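Local coordinates for PHOX (Pseudomonas fluorescens, PDB 4A9V), which is an alkaline phosphatase that hydrolyses phosphate monoesters with a cofactor of iron and calcium ions set in a beta-propeller, at residues 451-459 with 500-508. Sequence-based numbering, arbitrary orientation.
Sequences VAGNPSVHA and AGDFAGMGN
One NH2 group, Asn-454 ND2, bonds to two carbonyls of the facing loop, Asp-502 O at 2.9 Å and, straighter at 165°, Ala-504 O. The second acceptor lies close to the amide plane; the first is tilted from it. CG anti to the backbone N (chi1 -168°) carries the amide across; its rotation about CB-CG (chi2 -36°) sets OD1 back toward Val-457 N, from which it accepts at 3.0 Å, an Asx motif. Replacing Asn-454 with a leucine would probably leave the carbonyls of Asp-502 and Ala-504 without this donor and Val-457 N without its OD1 acceptor.

A His-carboxylate hydrogen bond adds a second link. His-458 NE2 points at Asp-502 OD1, 2.8 Å away and in the ring plane, but meets it from above the carboxylate plane. Val-457 CG1 covers one face of the imidazole, while its CG2 rests on Ala-504 CB at 4.0 Å. On the buried side, the extended Met-506 chain brings CE to 3.8 Å from Asn-454 CB.

Tyr-426 OH also bonds to Asp-502 O. The contact ties the loop after strand 443-451 to the loop joining strands 489-493 and 510-514, linking two sheets of the propeller.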
loop_
_atom_site.group_PDB
_atom_site.type_symbol
_atom_site.label_atom_id
_atom_site.label_comp_id
_atom_site.label_asym_id
_atom_site.label_seq_id
_atom_site.Cartn_x
_atom_site.Cartn_y
_atom_site.Cartn_z
ATOM N N VAL A 451 -12.191 16.828 -0.078
ATOM C CA VAL A 451 -12.479 16.474 1.300
ATOM C C VAL A 451 -13.721 15.592 1.297
ATOM O O VAL A 451 -14.797 16.043 0.906
ATOM C CB VAL A 451 -12.710 17.721 2.174
ATOM C CG1 VAL A 451 -12.909 17.304 3.623
ATOM C CG2 VAL A 451 -11.542 18.692 2.045
ATOM N N ALA A 452 -13.544 14.299 1.550
ATOM C CA ALA A 452 -14.667 13.383 1.488
ATOM C C ALA A 452 -15.677 13.718 2.576
ATOM O O ALA A 452 -15.331 14.264 3.622
ATOM C CB ALA A 452 -14.188 11.945 1.617
ATOM N N GLY A 453 -16.934 13.389 2.318
ATOM C CA GLY A 453 -17.983 13.631 3.287
ATOM C C GLY A 453 -19.296 13.045 2.828
ATOM O O GLY A 453 -19.375 12.390 1.787
ATOM N N ASN A 454 -20.332 13.285 3.619
ATOM C CA ASN A 454 -21.660 12.795 3.299
ATOM C C ASN A 454 -22.647 13.954 3.279
ATOM O O ASN A 454 -23.189 14.333 4.313
ATOM C CB ASN A 454 -22.119 11.746 4.316
ATOM C CG ASN A 454 -23.367 11.015 3.862
ATOM O OD1 ASN A 454 -24.250 11.611 3.234
ATOM N ND2 ASN A 454 -23.419 9.713 4.115
ATOM N N PRO A 455 -22.842 14.564 2.107
ATOM C CA PRO A 455 -23.720 15.728 2.010
ATOM C C PRO A 455 -25.204 15.373 2.077
ATOM O O PRO A 455 -26.032 16.268 2.196
ATOM C CB PRO A 455 -23.374 16.325 0.643
ATOM C CG PRO A 455 -22.806 15.190 -0.138
ATOM C CD PRO A 455 -22.078 14.344 0.864
ATOM N N SER A 456 -25.532 14.085 2.087
ATOM C CA SER A 456 -26.907 13.657 2.332
ATOM C C SER A 456 -27.252 13.715 3.819
ATOM O O SER A 456 -28.341 14.146 4.197
ATOM C CB SER A 456 -27.131 12.244 1.795
ATOM O OG SER A 456 -27.187 12.246 0.384
ATOM N N VAL A 457 -26.284 13.361 4.655
ATOM C CA VAL A 457 -26.497 13.240 6.090
ATOM C C VAL A 457 -26.065 14.522 6.808
ATOM O O VAL A 457 -26.659 14.903 7.815
ATOM C CB VAL A 457 -25.715 12.035 6.642
ATOM C CG1 VAL A 457 -25.804 11.984 8.157
ATOM C CG2 VAL A 457 -26.219 10.737 6.020
ATOM N N HIS A 458 -25.068 15.206 6.252
ATOM C CA HIS A 458 -24.410 16.323 6.932
ATOM C C HIS A 458 -24.320 17.548 6.053
ATOM O O HIS A 458 -23.328 18.278 6.081
ATOM C CB HIS A 458 -23.017 15.914 7.411
ATOM C CG HIS A 458 -23.028 14.838 8.470
ATOM N ND1 HIS A 458 -23.596 15.013 9.681
ATOM C CD2 HIS A 458 -22.503 13.550 8.463
ATOM C CE1 HIS A 458 -23.403 13.908 10.424
ATOM N NE2 HIS A 458 -22.769 13.001 9.662
ATOM N N ALA A 459 -25.364 17.799 5.270
ATOM C CA ALA A 459 -25.382 18.944 4.367
ATOM C C ALA A 459 -25.013 20.233 5.093
ATOM O O ALA A 459 -25.540 20.520 6.167
ATOM C CB ALA A 459 -26.756 19.082 3.732
ATOM N N ALA A 500 -24.871 3.021 6.451
ATOM C CA ALA A 500 -25.745 3.493 7.519
ATOM C C ALA A 500 -25.069 4.618 8.292
ATOM O O ALA A 500 -23.847 4.752 8.271
ATOM C CB ALA A 500 -26.094 2.349 8.460
ATOM N N GLY A 501 -25.867 5.386 9.025
ATOM C CA GLY A 501 -25.337 6.450 9.868
ATOM C C GLY A 501 -24.559 7.475 9.065
ATOM O O GLY A 501 -25.067 8.016 8.081
ATOM N N ASP A 502 -23.304 7.700 9.445
ATOM C CA ASP A 502 -22.451 8.656 8.734
ATOM C C ASP A 502 -22.210 8.224 7.288
ATOM O O ASP A 502 -21.791 9.027 6.457
ATOM C CB ASP A 502 -21.099 8.819 9.435
ATOM C CG ASP A 502 -21.147 9.771 10.616
ATOM O OD1 ASP A 502 -22.126 10.537 10.748
ATOM O OD2 ASP A 502 -20.128 9.851 11.333
ATOM N N PHE A 503 -22.475 6.956 6.991
ATOM C CA PHE A 503 -22.115 6.376 5.704
ATOM C C PHE A 503 -23.357 5.973 4.915
ATOM O O PHE A 503 -23.254 5.325 3.880
ATOM C CB PHE A 503 -21.192 5.176 5.924
ATOM C CG PHE A 503 -20.035 5.478 6.834
ATOM C CD1 PHE A 503 -19.025 6.327 6.410
ATOM C CD2 PHE A 503 -20.080 5.123 8.172
ATOM C CE1 PHE A 503 -18.023 6.722 7.277
ATOM C CE2 PHE A 503 -19.079 5.509 9.043
ATOM C CZ PHE A 503 -18.064 6.338 8.603
ATOM N N ALA A 504 -24.517 6.471 5.329
ATOM C CA ALA A 504 -25.758 6.165 4.618
ATOM C C ALA A 504 -25.653 6.634 3.174
ATOM O O ALA A 504 -25.388 7.808 2.916
ATOM C CB ALA A 504 -26.946 6.820 5.307
ATOM N N GLY A 505 -25.895 5.717 2.241
ATOM C CA GLY A 505 -25.862 6.041 0.824
ATOM C C GLY A 505 -24.546 5.746 0.127
ATOM O O GLY A 505 -24.445 5.897 -1.087
ATOM N N MET A 506 -23.523 5.363 0.884
ATOM C CA MET A 506 -22.209 5.120 0.290
ATOM C C MET A 506 -22.003 3.685 -0.190
ATOM O O MET A 506 -21.131 3.425 -1.016
ATOM C CB MET A 506 -21.114 5.511 1.270
ATOM C CG MET A 506 -21.057 7.012 1.464
ATOM S SD MET A 506 -19.886 7.502 2.738
ATOM C CE MET A 506 -19.866 9.272 2.463
ATOM N N GLY A 507 -22.758 2.743 0.365
ATOM C CA GLY A 507 -22.664 1.352 -0.066
ATOM C C GLY A 507 -21.317 0.698 0.202
ATOM O O GLY A 507 -20.582 1.088 1.110
ATOM N N ASN A 508 -20.994 -0.286 -0.631
ATOM C CA ASN A 508 -19.768 -1.067 -0.514
ATOM C C ASN A 508 -18.560 -0.234 -0.939
ATOM O O ASN A 508 -18.707 0.802 -1.601
ATOM C CB ASN A 508 -19.866 -2.311 -1.403
ATOM C CG ASN A 508 -20.829 -3.358 -0.871
ATOM O OD1 ASN A 508 -21.409 -3.226 0.207
ATOM N ND2 ASN A 508 -20.993 -4.424 -1.642
#